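Local atomic coordinates of ORF99 (Acidianus Filamentous Virus 1, PDB entry 3DF6), a protein that is of unknown function but is related to AcrID1, an inhibitor of archaeal type I-D CRISPR immunity, and may have a similar role. Residues I11-L16 with K23-K28; L18-K23 with A69-F74; L36-L41 with F83-L88. The protein carries 2 engineered substitutions. All blocks are in the same frame, centred on the assembly; numbering follows the deposited sequence.

Contact 1 (I11-L16 with K23-K28). Engineered in segment 23-28: Met27 (natural residue Leu). With CA (calcium ion), chain J.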
# COMPACT_ATOMS: atom_id res chain seq x y z
N ILE C 11 -9.75 -2.85 1.45
CA ILE C 11 -10.20 -4.19 1.09
C ILE C 11 -9.74 -4.52 -0.33
O ILE C 11 -9.26 -5.62 -0.59
CB ILE C 11 -11.76 -4.34 1.23
CG1 ILE C 11 -12.17 -4.30 2.71
CG2 ILE C 11 -12.25 -5.66 0.61
CD1 ILE C 11 -13.64 -3.93 2.91
N LYS C 12 -9.92 -3.56 -1.24
CA LYS C 12 -9.45 -3.67 -2.61
C LYS C 12 -7.93 -3.85 -2.75
O LYS C 12 -7.46 -4.62 -3.61
CB LYS C 12 -9.91 -2.44 -3.40
CG LYS C 12 -9.56 -2.47 -4.88
CD LYS C 12 -10.19 -3.66 -5.63
CE LYS C 12 -10.01 -3.48 -7.14
NZ LYS C 12 -10.61 -4.56 -7.96
N VAL C 13 -7.16 -3.11 -1.94
CA VAL C 13 -5.70 -3.28 -1.88
C VAL C 13 -5.39 -4.75 -1.60
O VAL C 13 -4.57 -5.36 -2.30
CB VAL C 13 -5.02 -2.32 -0.84
CG1 VAL C 13 -3.55 -2.73 -0.52
CG2 VAL C 13 -5.07 -0.85 -1.32
N VAL C 14 -6.06 -5.31 -0.59
CA VAL C 14 -5.83 -6.71 -0.21
C VAL C 14 -6.24 -7.64 -1.36
O VAL C 14 -5.48 -8.56 -1.73
CB VAL C 14 -6.51 -7.06 1.17
CG1 VAL C 14 -6.48 -8.56 1.47
CG2 VAL C 14 -5.84 -6.29 2.29
N ASP C 15 -7.40 -7.38 -1.96
CA ASP C 15 -7.82 -8.13 -3.14
C ASP C 15 -6.77 -8.12 -4.27
O ASP C 15 -6.48 -9.16 -4.85
CB ASP C 15 -9.15 -7.61 -3.67
CG ASP C 15 -10.30 -7.98 -2.77
OD1 ASP C 15 -10.14 -8.94 -1.98
OD2 ASP C 15 -11.36 -7.32 -2.84
N LEU C 16 -6.22 -6.94 -4.56
CA LEU C 16 -5.26 -6.77 -5.65
C LEU C 16 -3.94 -7.47 -5.32
O LEU C 16 -3.24 -7.99 -6.20
CB LEU C 16 -4.99 -5.28 -5.89
CG LEU C 16 -6.08 -4.50 -6.63
CD1 LEU C 16 -5.83 -3.00 -6.43
CD2 LEU C 16 -6.10 -4.85 -8.11
N LYS C 23 2.21 -6.96 -5.87
CA LYS C 23 3.05 -8.12 -5.57
C LYS C 23 3.22 -8.26 -4.05
O LYS C 23 3.05 -9.36 -3.51
CB LYS C 23 4.43 -7.97 -6.21
CG LYS C 23 4.43 -7.60 -7.71
CD LYS C 23 3.62 -8.55 -8.54
CE LYS C 23 3.45 -8.01 -9.98
NZ LYS C 23 2.52 -8.87 -10.75
N GLU C 24 3.61 -7.16 -3.39
CA GLU C 24 3.76 -7.08 -1.93
C GLU C 24 3.47 -5.65 -1.50
O GLU C 24 3.55 -4.73 -2.32
CB GLU C 24 5.21 -7.43 -1.51
CG GLU C 24 5.60 -8.87 -1.84
CD GLU C 24 6.87 -9.28 -1.14
OE1 GLU C 24 7.82 -8.46 -1.15
OE2 GLU C 24 6.92 -10.40 -0.56
N PHE C 25 3.17 -5.43 -0.23
CA PHE C 25 2.88 -4.06 0.22
C PHE C 25 2.93 -4.01 1.73
O PHE C 25 2.93 -5.06 2.39
CB PHE C 25 1.48 -3.58 -0.28
CG PHE C 25 0.32 -4.18 0.50
CD1 PHE C 25 -0.23 -3.50 1.59
CD2 PHE C 25 -0.17 -5.45 0.19
CE1 PHE C 25 -1.28 -4.08 2.34
CE2 PHE C 25 -1.22 -6.03 0.94
CZ PHE C 25 -1.77 -5.34 2.00
N GLU C 26 2.99 -2.80 2.26
CA GLU C 26 2.76 -2.55 3.67
C GLU C 26 2.15 -1.16 3.79
O GLU C 26 2.45 -0.27 2.99
CB GLU C 26 4.06 -2.64 4.49
CG GLU C 26 5.09 -1.61 4.12
CD GLU C 26 6.41 -1.82 4.87
OE1 GLU C 26 6.43 -2.53 5.92
OE2 GLU C 26 7.42 -1.23 4.43
N MSE C 27 1.30 -0.98 4.78
CA MSE C 27 0.68 0.32 5.01
C MSE C 27 0.56 0.50 6.52
O MSE C 27 0.17 -0.43 7.22
CB MSE C 27 -0.73 0.38 4.43
CG MSE C 27 -0.84 0.36 2.94
SE MSE C 27 -2.75 0.53 2.54
CE MSE C 27 -3.43 -1.14 3.25
N LYS C 28 0.91 1.69 6.98
CA LYS C 28 0.71 2.09 8.35
C LYS C 28 -0.55 2.93 8.38
O LYS C 28 -0.74 3.80 7.51
CB LYS C 28 1.92 2.87 8.85
CG LYS C 28 1.87 3.23 10.33
CD LYS C 28 3.17 3.89 10.75
CE LYS C 28 3.27 4.06 12.28
NZ LYS C 28 2.23 4.99 12.75
CA CA J . -11.11 -9.93 -0.15
O HOH W 1 -9.90 -8.11 0.94
O HOH W 2 -13.13 -8.52 -1.12
O HOH W 3 -9.86 -11.80 0.93
O HOH W 4 -13.20 -10.37 0.89
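Val13 of the helix and Phe25 of the strand meet through a CH-pi contact, a compact example of how a helix can be seated on a sheet without polar bonds. Val13 CG1 stands over the middle of the ring, 3.9 Å from the Phe25 centroid and only 11° off the ring normal. Phe25 reaches this place with CG between its backbone N and carbonyl carbon (chi1 76°), which raises the ring from the strand toward the helix.

Plain apolar packing completes the meeting. Val14 CG2 approaches Phe25 CZ obliquely at 4.2 Å. The engineered selenomethionine Met27, two residues further along the same strand face, folds back at chi3 (-66°), and its CE comes to 4.1 Å from Val13 CG1. One methyl of Val13 thus serves both strand side chains.

Metal coordination occupies a different side of the helix. Asp15 OD1 binds a calcium ion at 2.3 Å, while four waters occupy further positions around the metal. One of them, water 2, also donates to Asp15 OD2 at 2.7 Å, so the carboxylate holds the ion both directly and through its hydration shell.

Helix and strand run nearly antiparallel, their local axes 10.6 Å apart. Phe17 meets the Phe25 ring edge-to-face, Leu73 of strand 69-80 touches both Val14 and Phe25, and helix 35-42 flanks Val14 through Leu41. Strand 25-34 pairs with strand 84-96 of its own chain and, antiparallel, with a strand of the second subunit.

Contact 2 (L18-K23 with A69-F74). Engineered in segment 69-74: Met70 (natural residue Ile).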
# COMPACT_ATOMS: atom_id res chain seq x y z
N LEU C 18 -3.82 -10.22 -3.33
CA LEU C 18 -4.12 -11.63 -3.56
C LEU C 18 -4.13 -12.03 -5.07
O LEU C 18 -3.69 -13.15 -5.41
CB LEU C 18 -5.40 -12.08 -2.80
CG LEU C 18 -5.38 -11.84 -1.27
CD1 LEU C 18 -6.77 -12.11 -0.64
CD2 LEU C 18 -4.28 -12.61 -0.54
N GLU C 19 -4.58 -11.12 -5.94
CA GLU C 19 -4.49 -11.27 -7.42
C GLU C 19 -3.07 -11.22 -7.98
O GLU C 19 -2.84 -11.57 -9.15
CB GLU C 19 -5.27 -10.16 -8.10
CG GLU C 19 -6.75 -10.30 -8.03
CD GLU C 19 -7.49 -9.17 -8.71
OE1 GLU C 19 -6.88 -8.40 -9.50
OE2 GLU C 19 -8.71 -9.05 -8.45
N ASP C 20 -2.13 -10.76 -7.14
CA ASP C 20 -0.75 -10.52 -7.51
C ASP C 20 -0.54 -9.37 -8.50
O ASP C 20 0.46 -9.32 -9.20
CB ASP C 20 -0.07 -11.80 -8.04
CG ASP C 20 1.43 -11.75 -7.87
OD1 ASP C 20 1.91 -11.24 -6.83
OD2 ASP C 20 2.13 -12.22 -8.78
N ARG C 21 -1.50 -8.45 -8.55
CA ARG C 21 -1.31 -7.17 -9.23
C ARG C 21 -0.45 -6.28 -8.32
O ARG C 21 0.53 -5.65 -8.78
CB ARG C 21 -2.66 -6.55 -9.57
CG ARG C 21 -3.53 -7.48 -10.42
CD ARG C 21 -4.51 -6.72 -11.31
NE ARG C 21 -3.84 -5.92 -12.33
CZ ARG C 21 -4.45 -5.42 -13.39
NH1 ARG C 21 -5.75 -5.64 -13.58
NH2 ARG C 21 -3.78 -4.69 -14.27
N ILE C 22 -0.82 -6.25 -7.03
CA ILE C 22 0.11 -5.74 -6.02
C ILE C 22 0.91 -6.97 -5.59
O ILE C 22 0.35 -7.93 -5.07
CB ILE C 22 -0.60 -5.05 -4.85
CG1 ILE C 22 -1.31 -3.76 -5.32
CG2 ILE C 22 0.40 -4.70 -3.74
CD1 ILE C 22 -2.37 -3.24 -4.30
N LYS C 23 2.21 -6.96 -5.87
CA LYS C 23 3.05 -8.12 -5.57
C LYS C 23 3.22 -8.26 -4.05
O LYS C 23 3.05 -9.36 -3.51
CB LYS C 23 4.43 -7.97 -6.21
CG LYS C 23 4.43 -7.60 -7.71
CD LYS C 23 3.62 -8.55 -8.54
CE LYS C 23 3.45 -8.01 -9.98
NZ LYS C 23 2.52 -8.87 -10.75
N ALA C 69 3.30 -21.01 -4.67
CA ALA C 69 3.22 -19.64 -4.21
C ALA C 69 2.17 -19.54 -3.11
O ALA C 69 1.10 -20.14 -3.20
CB ALA C 69 2.89 -18.71 -5.36
N MSE C 70 2.52 -18.81 -2.07
CA MSE C 70 1.60 -18.50 -1.00
C MSE C 70 1.58 -16.98 -0.79
O MSE C 70 2.60 -16.32 -0.89
CB MSE C 70 2.05 -19.22 0.26
CG MSE C 70 1.67 -18.54 1.50
SE MSE C 70 1.78 -19.76 2.93
CE MSE C 70 3.52 -19.33 3.63
N LYS C 71 0.40 -16.43 -0.52
CA LYS C 71 0.28 -15.02 -0.17
C LYS C 71 0.06 -14.96 1.33
O LYS C 71 -0.75 -15.73 1.86
CB LYS C 71 -0.90 -14.35 -0.88
CG LYS C 71 -0.77 -14.10 -2.40
CD LYS C 71 -0.01 -12.82 -2.69
CE LYS C 71 0.22 -12.62 -4.19
NZ LYS C 71 1.03 -11.37 -4.33
N LYS C 72 0.81 -14.10 2.01
CA LYS C 72 0.62 -13.92 3.45
C LYS C 72 0.25 -12.48 3.77
O LYS C 72 0.87 -11.53 3.26
CB LYS C 72 1.87 -14.29 4.24
CG LYS C 72 2.23 -15.81 4.16
CD LYS C 72 3.45 -16.07 5.08
CE LYS C 72 3.81 -17.54 5.15
NZ LYS C 72 5.18 -17.81 5.77
N LEU C 73 -0.76 -12.34 4.62
CA LEU C 73 -1.28 -11.05 5.04
C LEU C 73 -1.14 -10.88 6.55
O LEU C 73 -1.62 -11.71 7.33
CB LEU C 73 -2.77 -10.94 4.65
CG LEU C 73 -3.39 -9.56 4.86
CD1 LEU C 73 -2.90 -8.59 3.72
CD2 LEU C 73 -4.91 -9.64 4.93
N PHE C 74 -0.46 -9.82 6.97
CA PHE C 74 -0.32 -9.52 8.39
C PHE C 74 -1.18 -8.30 8.71
O PHE C 74 -1.02 -7.26 8.07
CB PHE C 74 1.14 -9.21 8.72
CG PHE C 74 2.07 -10.35 8.48
CD1 PHE C 74 2.42 -11.19 9.52
CD2 PHE C 74 2.60 -10.58 7.20
CE1 PHE C 74 3.30 -12.26 9.32
CE2 PHE C 74 3.47 -11.66 6.97
CZ PHE C 74 3.82 -12.51 8.04
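Lys71 and Asp20 form a salt bridge between the sheet and the C-terminal end of helix 3-18, where Asp20, with positive phi, closes the helix in a Schellman motif. Lys71 NZ donates to Asp20 OD1 at 2.7 Å, meeting the oxygen on its anti side and 28° out of the carboxylate plane. The two side chains cross at about a right angle. The lysine starts on strand 69-80 and bends at chi2 (-83°) before running on extended through CE to NZ, which carries the ammonium group toward the chain that leaves the helix. Lys23 O also lies near, 3.0 Å from Lys71 NZ.

The aliphatic root of the same lysine makes a second kind of contact: Leu18 CD2 packs on Lys71 CB at 3.8 Å. Lys71 is therefore amphipathic in use, apolar beside the last turn of the helix and charged at its tip. Since the residue is buried, the nearby carboxylate and oxygens would be expected to stabilise its positive charge.

Further out, Asn94 OD1 on strand 84-96 accepts a hydrogen bond from Lys71 NZ, and Phe17 O a weak one, so the neighbouring strand, and more weakly the end of the helix, help to fix the ammonium group. The base of Lys71 is held by backbone bonding to Tyr63 of strand 56-64.

Lys23 extends the ionic network behind Asp20. Lys23 NZ is a long 3.9 Å from Asp20 OD2, but it gives a short hydrogen bond of 2.6 Å to the backbone Asp20 O, almost straight in line with the carbonyl at a C=O...N angle of 172°.

Contact 3 (L36-L41 with F83-L88)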
# COMPACT_ATOMS: atom_id res chain seq x y z
N LEU C 36 -17.87 -6.42 9.97
CA LEU C 36 -18.16 -6.72 8.57
C LEU C 36 -17.05 -6.29 7.64
O LEU C 36 -16.70 -7.02 6.71
CB LEU C 36 -19.48 -6.09 8.11
CG LEU C 36 -20.72 -6.72 8.74
CD1 LEU C 36 -21.94 -5.80 8.61
CD2 LEU C 36 -21.01 -8.11 8.16
N GLU C 37 -16.51 -5.09 7.88
CA GLU C 37 -15.40 -4.59 7.09
C GLU C 37 -14.14 -5.45 7.34
O GLU C 37 -13.44 -5.82 6.38
CB GLU C 37 -15.15 -3.09 7.35
CG GLU C 37 -16.45 -2.19 7.28
CD GLU C 37 -16.16 -0.70 7.53
OE1 GLU C 37 -15.48 -0.38 8.54
OE2 GLU C 37 -16.61 0.15 6.71
N PHE C 38 -13.86 -5.75 8.61
CA PHE C 38 -12.69 -6.56 8.98
C PHE C 38 -12.73 -7.94 8.33
O PHE C 38 -11.72 -8.42 7.82
CB PHE C 38 -12.56 -6.63 10.51
CG PHE C 38 -11.24 -7.21 11.00
CD1 PHE C 38 -10.09 -6.45 10.98
CD2 PHE C 38 -11.19 -8.49 11.53
CE1 PHE C 38 -8.87 -6.98 11.43
CE2 PHE C 38 -9.98 -9.04 12.00
CZ PHE C 38 -8.81 -8.26 11.94
N GLU C 39 -13.90 -8.57 8.33
CA GLU C 39 -14.13 -9.87 7.71
C GLU C 39 -13.97 -9.84 6.19
O GLU C 39 -13.39 -10.75 5.57
CB GLU C 39 -15.50 -10.42 8.14
CG GLU C 39 -15.46 -10.89 9.57
CD GLU C 39 -16.79 -11.32 10.11
OE1 GLU C 39 -17.82 -11.22 9.40
OE2 GLU C 39 -16.80 -11.78 11.28
N GLU C 40 -14.48 -8.78 5.60
CA GLU C 40 -14.30 -8.50 4.19
C GLU C 40 -12.82 -8.33 3.83
O GLU C 40 -12.39 -8.82 2.79
CB GLU C 40 -15.11 -7.24 3.81
CG GLU C 40 -15.18 -6.95 2.34
CD GLU C 40 -15.80 -8.06 1.51
OE1 GLU C 40 -16.74 -8.74 2.00
OE2 GLU C 40 -15.33 -8.23 0.36
N LEU C 41 -12.06 -7.66 4.70
CA LEU C 41 -10.63 -7.43 4.51
C LEU C 41 -9.81 -8.73 4.39
O LEU C 41 -8.96 -8.87 3.51
CB LEU C 41 -10.07 -6.61 5.68
CG LEU C 41 -8.60 -6.16 5.66
CD1 LEU C 41 -8.37 -5.11 4.56
CD2 LEU C 41 -8.17 -5.59 7.01
N PHE C 83 -17.45 -4.85 18.95
CA PHE C 83 -16.84 -5.66 17.90
C PHE C 83 -16.30 -4.79 16.76
O PHE C 83 -16.73 -4.94 15.61
CB PHE C 83 -17.85 -6.71 17.38
CG PHE C 83 -18.49 -7.52 18.48
CD1 PHE C 83 -17.94 -8.74 18.86
CD2 PHE C 83 -19.63 -7.06 19.14
CE1 PHE C 83 -18.51 -9.49 19.88
CE2 PHE C 83 -20.22 -7.80 20.17
CZ PHE C 83 -19.65 -9.02 20.54
N LYS C 84 -15.40 -3.87 17.12
CA LYS C 84 -14.69 -2.99 16.17
C LYS C 84 -13.21 -3.28 16.27
O LYS C 84 -12.73 -3.74 17.30
CB LYS C 84 -14.92 -1.50 16.51
CG LYS C 84 -16.37 -1.06 16.67
CD LYS C 84 -17.10 -0.81 15.35
CE LYS C 84 -18.57 -0.45 15.65
NZ LYS C 84 -19.48 -0.67 14.47
N TYR C 85 -12.47 -3.00 15.19
CA TYR C 85 -11.06 -3.36 15.09
C TYR C 85 -10.34 -2.13 14.59
O TYR C 85 -10.58 -1.68 13.47
CB TYR C 85 -10.88 -4.56 14.12
CG TYR C 85 -11.71 -5.78 14.55
CD1 TYR C 85 -11.11 -6.87 15.19
CD2 TYR C 85 -13.10 -5.83 14.34
CE1 TYR C 85 -11.88 -7.98 15.60
CE2 TYR C 85 -13.87 -6.92 14.76
CZ TYR C 85 -13.26 -7.99 15.39
OH TYR C 85 -14.03 -9.07 15.80
N THR C 86 -9.51 -1.54 15.45
CA THR C 86 -8.65 -0.44 15.02
C THR C 86 -7.38 -1.01 14.36
O THR C 86 -6.49 -1.53 15.03
CB THR C 86 -8.27 0.50 16.18
OG1 THR C 86 -9.45 1.04 16.77
CG2 THR C 86 -7.39 1.64 15.69
N VAL C 87 -7.32 -0.88 13.04
CA VAL C 87 -6.19 -1.40 12.27
C VAL C 87 -5.04 -0.38 12.29
O VAL C 87 -5.23 0.80 11.96
CB VAL C 87 -6.62 -1.77 10.84
CG1 VAL C 87 -5.41 -2.24 9.99
CG2 VAL C 87 -7.70 -2.87 10.85
N LEU C 88 -3.85 -0.87 12.64
CA LEU C 88 -2.66 -0.04 12.77
C LEU C 88 -1.67 -0.26 11.64
O LEU C 88 -0.89 0.63 11.30
CB LEU C 88 -1.97 -0.27 14.11
CG LEU C 88 -2.89 0.04 15.31
CD1 LEU C 88 -2.25 -0.53 16.57
CD2 LEU C 88 -3.11 1.53 15.42
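Between Tyr85 and Val87, whose side chains meet Phe38 of the helix, Thr86 OG1 is gripped on the far face of the strand by Thr32 OG1 and Gln80 NE2. Those two bonds tie the strand to both its neighbours, while the alternate residues are left to receive the helix.

There Phe38 and Tyr85 form an offset stack, a good illustration of how flat rings can join a helix to a sheet. Their centroids lie 4.3 Å apart and the planes differ by only 6°. The slip is such that Tyr85 CD1 sits above the centre of the Phe38 ring, and Phe38 CD2 above that of Tyr85. At the root of the tyrosine, Tyr85 CB touches Phe38 CD1 at 3.7 Å. With CG anti to the backbone N (chi1 -169°), Phe38 sends its ring out from the helix to lie flat on Tyr85.

Val87 takes the rim of the same ring, its CG2 lying near the ring plane and 4.3 Å from Phe38 CD1. Tyr77 adds an edge-to-face partner, and Val75 packs there too. Together these contacts form the aromatic part of an alpha+beta core in which a short helix packs on one face of an antiparallel sheet.

Overall arrangement
Followed from the N terminus, helix 3-18 leads first into contact 1, where the connection through residues 19-24 brings strand 25-34 back to pack against it. Contact 2 opens at the end of the helix and in that connection, and closes much later, on strand 69-80; it therefore crosses contact 1, with Lys23 common to both. Contact 3 starts after contact 1 has closed, joining helix 35-42 to strand 84-96, and its segments alternate with those of contact 2. Contacts 1 and 3 are thus in series, their centres about 15 Å apart, yet they touch where helix 3-18 packs against helix 35-42, as at Ile11 and Glu40. All three reach one antiparallel sheet, and contacts 1 and 2 also border the second subunit.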